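Local coordinates for protein TBC1 domain family member 22A (Homo sapiens, PDB 2QFZ) that may act as a GTPase-activating protein for Rab family GTPases, by way of the all-helical TBC domain that this chain contains, at residues R56-T59 with W60-S64; P68-V71 with D72-P75; P75-L78 with Q79-K83. All blocks are in the same frame, centred on the assembly; numbering follows the deposited sequence.

Contact 1: R56-T59 with W60-S64; sequences RPMT and WKLLS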
# COMPACT_ATOMS: atom_id res chain seq x y z
N ARG A 56 -1.64 8.01 13.57
CA ARG A 56 -1.27 7.43 12.28
C ARG A 56 -1.54 8.38 11.11
O ARG A 56 -0.66 8.59 10.31
CB ARG A 56 -1.86 6.01 12.05
CG ARG A 56 -1.43 5.38 10.78
CD ARG A 56 -2.11 4.01 10.55
NE ARG A 56 -1.39 2.90 11.16
CZ ARG A 56 -1.92 1.96 11.94
NH1 ARG A 56 -3.18 1.99 12.29
NH2 ARG A 56 -1.14 0.98 12.39
N PRO A 57 -2.73 9.00 11.03
CA PRO A 57 -2.95 9.93 9.94
C PRO A 57 -1.88 11.03 9.79
O PRO A 57 -1.38 11.23 8.69
CB PRO A 57 -4.34 10.54 10.27
CG PRO A 57 -5.00 9.39 11.05
CD PRO A 57 -3.91 8.92 11.92
N MET A 58 -1.56 11.77 10.85
CA MET A 58 -0.52 12.82 10.70
C MET A 58 0.89 12.24 10.49
O MET A 58 1.72 12.84 9.79
CB MET A 58 -0.53 13.73 11.93
CG MET A 58 0.48 14.90 11.93
SD MET A 58 0.47 16.00 10.47
CE MET A 58 -1.21 16.68 10.55
N THR A 59 1.21 11.11 11.15
CA THR A 59 2.50 10.45 10.92
C THR A 59 2.68 10.06 9.43
O THR A 59 3.68 10.43 8.82
CB THR A 59 2.72 9.25 11.86
OG1 THR A 59 2.60 9.68 13.22
CG2 THR A 59 4.12 8.63 11.67
N TRP A 60 1.71 9.37 8.84
CA TRP A 60 1.77 9.06 7.40
C TRP A 60 1.94 10.30 6.52
O TRP A 60 2.74 10.31 5.54
CB TRP A 60 0.51 8.29 6.97
CG TRP A 60 0.50 6.85 7.29
CD1 TRP A 60 1.21 6.22 8.25
CD2 TRP A 60 -0.29 5.82 6.65
NE1 TRP A 60 0.96 4.87 8.24
CE2 TRP A 60 0.04 4.60 7.26
CE3 TRP A 60 -1.16 5.82 5.56
CZ2 TRP A 60 -0.50 3.38 6.85
CZ3 TRP A 60 -1.71 4.60 5.15
CH2 TRP A 60 -1.39 3.40 5.81
N LYS A 61 1.20 11.34 6.83
CA LYS A 61 1.37 12.61 6.13
C LYS A 61 2.76 13.20 6.23
O LYS A 61 3.27 13.74 5.24
CB LYS A 61 0.32 13.63 6.55
CG LYS A 61 -1.06 13.25 6.07
CD LYS A 61 -2.13 14.25 6.56
CE LYS A 61 -3.46 13.55 6.65
NZ LYS A 61 -4.55 14.54 6.85
N LEU A 62 3.38 13.12 7.39
CA LEU A 62 4.74 13.64 7.53
C LEU A 62 5.81 12.76 6.86
O LEU A 62 6.73 13.28 6.19
CB LEU A 62 5.13 13.89 8.98
CG LEU A 62 4.38 15.04 9.62
CD1 LEU A 62 4.51 14.97 11.15
CD2 LEU A 62 4.87 16.42 9.03
N LEU A 63 5.69 11.44 7.04
CA LEU A 63 6.67 10.49 6.53
C LEU A 63 6.64 10.41 5.00
O LEU A 63 7.66 10.20 4.39
CB LEU A 63 6.46 9.10 7.15
CG LEU A 63 6.87 8.87 8.60
CD1 LEU A 63 6.51 7.45 9.06
CD2 LEU A 63 8.34 9.11 8.75
N SER A 64 5.48 10.62 4.40
CA SER A 64 5.37 10.70 2.95
C SER A 64 5.79 12.04 2.35
O SER A 64 5.82 12.17 1.12
CB SER A 64 3.94 10.50 2.53
OG SER A 64 3.21 11.67 2.88

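Contact 2: P68-V71 with D72-P75; sequences PANV and DRRP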
# COMPACT_ATOMS: atom_id res chain seq x y z
N PRO A 68 4.91 19.40 5.84
CA PRO A 68 6.24 19.82 6.33
C PRO A 68 6.48 19.49 7.79
O PRO A 68 5.52 19.44 8.58
CB PRO A 68 6.23 21.34 6.11
CG PRO A 68 4.80 21.72 6.00
CD PRO A 68 4.06 20.55 5.50
N ALA A 69 7.75 19.25 8.10
CA ALA A 69 8.24 18.98 9.45
C ALA A 69 8.01 20.17 10.38
O ALA A 69 7.76 19.99 11.58
CB ALA A 69 9.71 18.62 9.41
N ASN A 70 8.11 21.38 9.84
CA ASN A 70 7.87 22.60 10.61
C ASN A 70 6.38 22.83 10.92
O ASN A 70 5.54 22.99 10.00
CB ASN A 70 8.47 23.83 9.92
CG ASN A 70 8.41 25.06 10.82
OD1 ASN A 70 7.42 25.75 10.81
ND2 ASN A 70 9.40 25.24 11.69
N VAL A 71 6.04 22.81 12.21
CA VAL A 71 4.64 22.76 12.62
C VAL A 71 3.86 23.97 12.13
O VAL A 71 2.74 23.83 11.68
CB VAL A 71 4.50 22.66 14.18
CG1 VAL A 71 3.02 22.72 14.60
CG2 VAL A 71 5.15 21.41 14.67
N ASP A 72 4.46 25.17 12.19
CA ASP A 72 3.72 26.39 11.82
C ASP A 72 3.47 26.51 10.33
O ASP A 72 2.57 27.22 9.94
CB ASP A 72 4.37 27.68 12.36
CG ASP A 72 3.38 28.87 12.36
OD1 ASP A 72 2.30 28.76 12.99
OD2 ASP A 72 3.67 29.91 11.73
N ARG A 73 4.22 25.79 9.49
CA ARG A 73 3.96 25.80 8.04
C ARG A 73 2.81 24.87 7.60
O ARG A 73 2.26 25.05 6.51
CB ARG A 73 5.21 25.44 7.25
CG ARG A 73 6.34 26.47 7.31
CD ARG A 73 7.61 25.87 6.68
NE ARG A 73 7.67 26.05 5.22
CZ ARG A 73 8.16 25.15 4.35
NH1 ARG A 73 8.61 23.96 4.78
NH2 ARG A 73 8.17 25.44 3.04
N ARG A 74 2.42 23.92 8.46
CA ARG A 74 1.55 22.81 8.06
C ARG A 74 0.18 23.21 7.61
O ARG A 74 -0.27 22.72 6.57
CB ARG A 74 1.41 21.79 9.19
CG ARG A 74 2.66 21.06 9.44
CD ARG A 74 2.54 20.13 10.55
NE ARG A 74 3.86 19.63 10.92
CZ ARG A 74 4.10 18.94 12.01
NH1 ARG A 74 3.12 18.62 12.85
NH2 ARG A 74 5.31 18.56 12.27
N PRO A 75 -0.50 24.11 8.38
CA PRO A 75 -1.88 24.47 8.02
C PRO A 75 -2.00 25.13 6.65
O PRO A 75 -2.90 24.78 5.89
CB PRO A 75 -2.31 25.44 9.14
CG PRO A 75 -1.29 25.27 10.24
CD PRO A 75 -0.04 24.82 9.59

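Contact 3: P75-L78 with Q79-K83; sequences PATL and QRKQK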
# COMPACT_ATOMS: atom_id res chain seq x y z
N PRO A 75 -0.50 24.11 8.38
CA PRO A 75 -1.88 24.47 8.02
C PRO A 75 -2.00 25.13 6.65
O PRO A 75 -2.90 24.78 5.89
CB PRO A 75 -2.31 25.44 9.14
CG PRO A 75 -1.29 25.27 10.24
CD PRO A 75 -0.04 24.82 9.59
N ALA A 76 -1.10 26.07 6.34
CA ALA A 76 -1.08 26.76 5.03
C ALA A 76 -0.77 25.79 3.90
O ALA A 76 -1.40 25.83 2.85
CB ALA A 76 -0.05 27.93 5.03
N THR A 77 0.22 24.92 4.10
CA THR A 77 0.56 23.92 3.12
C THR A 77 -0.60 22.95 2.82
O THR A 77 -0.90 22.63 1.66
CB THR A 77 1.80 23.10 3.55
OG1 THR A 77 2.91 23.95 3.78
CG2 THR A 77 2.17 22.10 2.46
N LEU A 78 -1.24 22.47 3.86
CA LEU A 78 -2.41 21.59 3.71
C LEU A 78 -3.52 22.28 2.96
O LEU A 78 -4.08 21.73 2.01
CB LEU A 78 -2.89 21.14 5.11
CG LEU A 78 -3.89 19.98 5.20
CD1 LEU A 78 -3.35 18.78 4.51
CD2 LEU A 78 -4.20 19.66 6.67
N GLN A 79 -3.92 23.46 3.41
CA GLN A 79 -4.95 24.17 2.68
C GLN A 79 -4.56 24.41 1.22
O GLN A 79 -5.37 24.26 0.33
CB GLN A 79 -5.31 25.49 3.36
CG GLN A 79 -6.62 26.04 2.81
CD GLN A 79 -6.86 27.54 3.09
OE1 GLN A 79 -5.98 28.38 2.87
NE2 GLN A 79 -8.09 27.87 3.53
N ARG A 80 -3.33 24.80 0.95
CA ARG A 80 -2.97 25.07 -0.47
C ARG A 80 -2.95 23.80 -1.33
O ARG A 80 -3.44 23.83 -2.45
CB ARG A 80 -1.66 25.87 -0.55
CG ARG A 80 -1.87 27.23 0.12
CD ARG A 80 -0.92 28.24 -0.24
NE ARG A 80 0.10 28.54 0.76
CZ ARG A 80 0.37 29.76 1.25
NH1 ARG A 80 1.36 29.92 2.10
NH2 ARG A 80 -0.35 30.82 0.94
N LYS A 81 -2.45 22.69 -0.79
CA LYS A 81 -2.46 21.41 -1.56
C LYS A 81 -3.88 20.90 -1.77
O LYS A 81 -4.21 20.40 -2.82
CB LYS A 81 -1.58 20.36 -0.91
CG LYS A 81 -0.10 20.67 -0.99
CD LYS A 81 0.73 19.53 -0.49
CE LYS A 81 2.23 19.83 -0.54
NZ LYS A 81 3.07 18.69 -0.05
N GLN A 82 -4.74 21.05 -0.77
CA GLN A 82 -6.13 20.67 -0.95
C GLN A 82 -6.81 21.53 -2.05
O GLN A 82 -7.46 20.99 -2.92
CB GLN A 82 -6.90 20.78 0.37
CG GLN A 82 -6.64 19.60 1.34
CD GLN A 82 -6.98 19.94 2.76
OE1 GLN A 82 -7.32 21.09 3.08
NE2 GLN A 82 -6.89 18.95 3.64
N LYS A 83 -6.62 22.85 -2.01
CA LYS A 83 -7.17 23.71 -3.06
C LYS A 83 -6.66 23.33 -4.44
O LYS A 83 -7.38 23.40 -5.40
CB LYS A 83 -6.83 25.18 -2.79
CG LYS A 83 -7.61 25.74 -1.62
CD LYS A 83 -7.40 27.23 -1.45
CE LYS A 83 -8.15 27.72 -0.24
NZ LYS A 83 -9.60 27.33 -0.30

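Contact 1: R56-T59 with W60-S64
Arg56 and Trp60, one turn apart on helix 56-63, share one acceptor: Arg56 NE forms a salt bridge with Asp268 OD1, and Trp60 NE1 gives a hydrogen bond to the same oxygen. The spacing is that of the RxxxW signature of TBC domains. CG of Arg56, trans to the backbone N (chi1 -177°), lies over one face of the indole, 3.8 Å from the centroid of the five-membered ring in a CH-pi contact. The guanidinium plane stands 65° from the indole plane, with Trp60 NE1 at the guanidinium edge.

The carbonyls of the first turn are all used. Arg56 O accepts Trp60 N at 2.9 Å, and Pro57 O receives Lys61 N at 3.2 Å. Met58 O takes Leu62 N and Thr59 O takes Leu63 N. Thr59 OG1 turns back to Val55 O, which leaves its CG2 lying alongside Leu63, 3.7 Å from Leu63 CD1. On another side of the helix Met58 CG reaches Leu62 CD1 at 4.1 Å. Lys61 runs extended beyond CG, its aliphatic carbons passing Pro57 O, and carries NZ to a salt bridge with Asp190 OD2; it also makes a cation-pi contact with Phe161.

Apolar packing comes from three helices: Thr59 and Leu63 pack on helix 40-47, Met58, Thr59 and Leu62 meet helix 25-34, and Arg56, Pro57 and Trp60 rest against Val160 of helix 150-162, while Asp190 of helix 181-200 and Asp268 of helix 260-270 supply the carboxylates.

Contact 2: P68-V71 with D72-P75
Arg74 reaches back across the turn to grip two successive carbonyls of the preceding loop. Its NE donates to Pro68 O at 2.9 Å, almost in line with that C=O, while NH2 donates to Ala69 O at 2.9 Å from above the carbonyl plane. Both oxygens lie at the guanidinium edge, tilted somewhat out of its plane. The chain is extended from CG to NE, and CG stands trans to the carbonyl carbon (chi1 -69°), which directs the group back over the loop. The remaining guanidinium donors look to the N-terminal part of the chain: NH2 also bonds Thr38 OG1, and NH1 bonds Leu33 O.

Backbone bonds make two overlapping turns. Arg73 N donates to Asn70 O at 3.1 Å and Arg74 N to Val71 O at 3.2 Å, with the central residues near type I turn angles in each case. These turns lead the loop into helix 74-91, which follows helix 56-63 in this all-helical TBC domain. Asn70 OD1 adds two contacts here: a weak bond from Asp72 N at 3.3 Å, in the pattern of an Asx turn, and a weak, longer one from Arg73 N, whose main acceptor is Asn70 O. The other end of the same amide, ND2, is hydrogen-bonded to Asn37 OD1.

Packing completes the contact. Val71 CG2 covers one face of the Arg74 guanidinium, offset toward its rim, with its closest approach 3.7 Å to Arg74 NH2. The Pro68 ring lies across Arg73: Pro68 CG is 3.9 Å from Arg73 CB, and Pro68 CB meets Arg73 NH1. Arg73 CD also lies 3.9 Å from Asn70 CB.

Contact 3: P75-L78 with Q79-K83
Lys81 N donates to Thr77 O over 2.9 Å, among the shortest bonds of this part of helix 74-91. The pattern is regular alpha-helix, each amide reaching four residues back: Gln79 N to Pro75 O, Arg80 N to Ala76 O and Gln82 N to Leu78 O accompany it, the last at 2.9 Å.

Side chains one turn apart then pair along the helix. Thr77 and Lys81 run alongside each other, pointing the same way, and Thr77 CG2 lies 3.8 Å from Lys81 CE. OG1 of Thr77, beside its own backbone N, donates to Arg73 O, one turn back, which turns the CG2 methyl toward the lysine. Lys81 is extended and brings NZ to Tyr66 O, tying the helix to the loop that precedes it. On the more exposed side Arg80 CG passes 3.1 Å from Ala76 O, a tight approach, and the bend further out lets Arg80 NH1 come within 3.8 Å of Ala76 CB.

Toward the protein, Leu78 touches Tyr66 and Leu67 as well as Asp190 of helix 181-200, and Gln82 packs on Asn186 and Ala189 of that helix. The two side chains are set at a slant to each other. Gln82 NE2 is hydrogen-bonded to Asp190 OD1, and that same nitrogen rests 3.5 Å from Leu78 CG and 3.6 Å from Leu78 CD1.

How the contacts relate
The three contacts follow one another along the chain, from helix 56-63 through the loop into helix 74-91. Centre to centre they lie about 12 Å (1-2), 11 Å (2-3) and 15 Å (1-3) apart. Contact 1 is buried, its centre about 14 Å from that of the chain; contacts 2 and 3 lie near the surface, about 25 and 24 Å out. Contacts 1 and 2 touch where Leu62 CD2 meets Pro68 O at 3.1 Å, and contact 2 passes into contact 3 through shared Pro75, with Pro68 CG 3.7 Å from Thr77 OG1. Contacts 1 and 3 do not touch, their nearest atoms being about 5 Å apart, yet Asp190 is common to both.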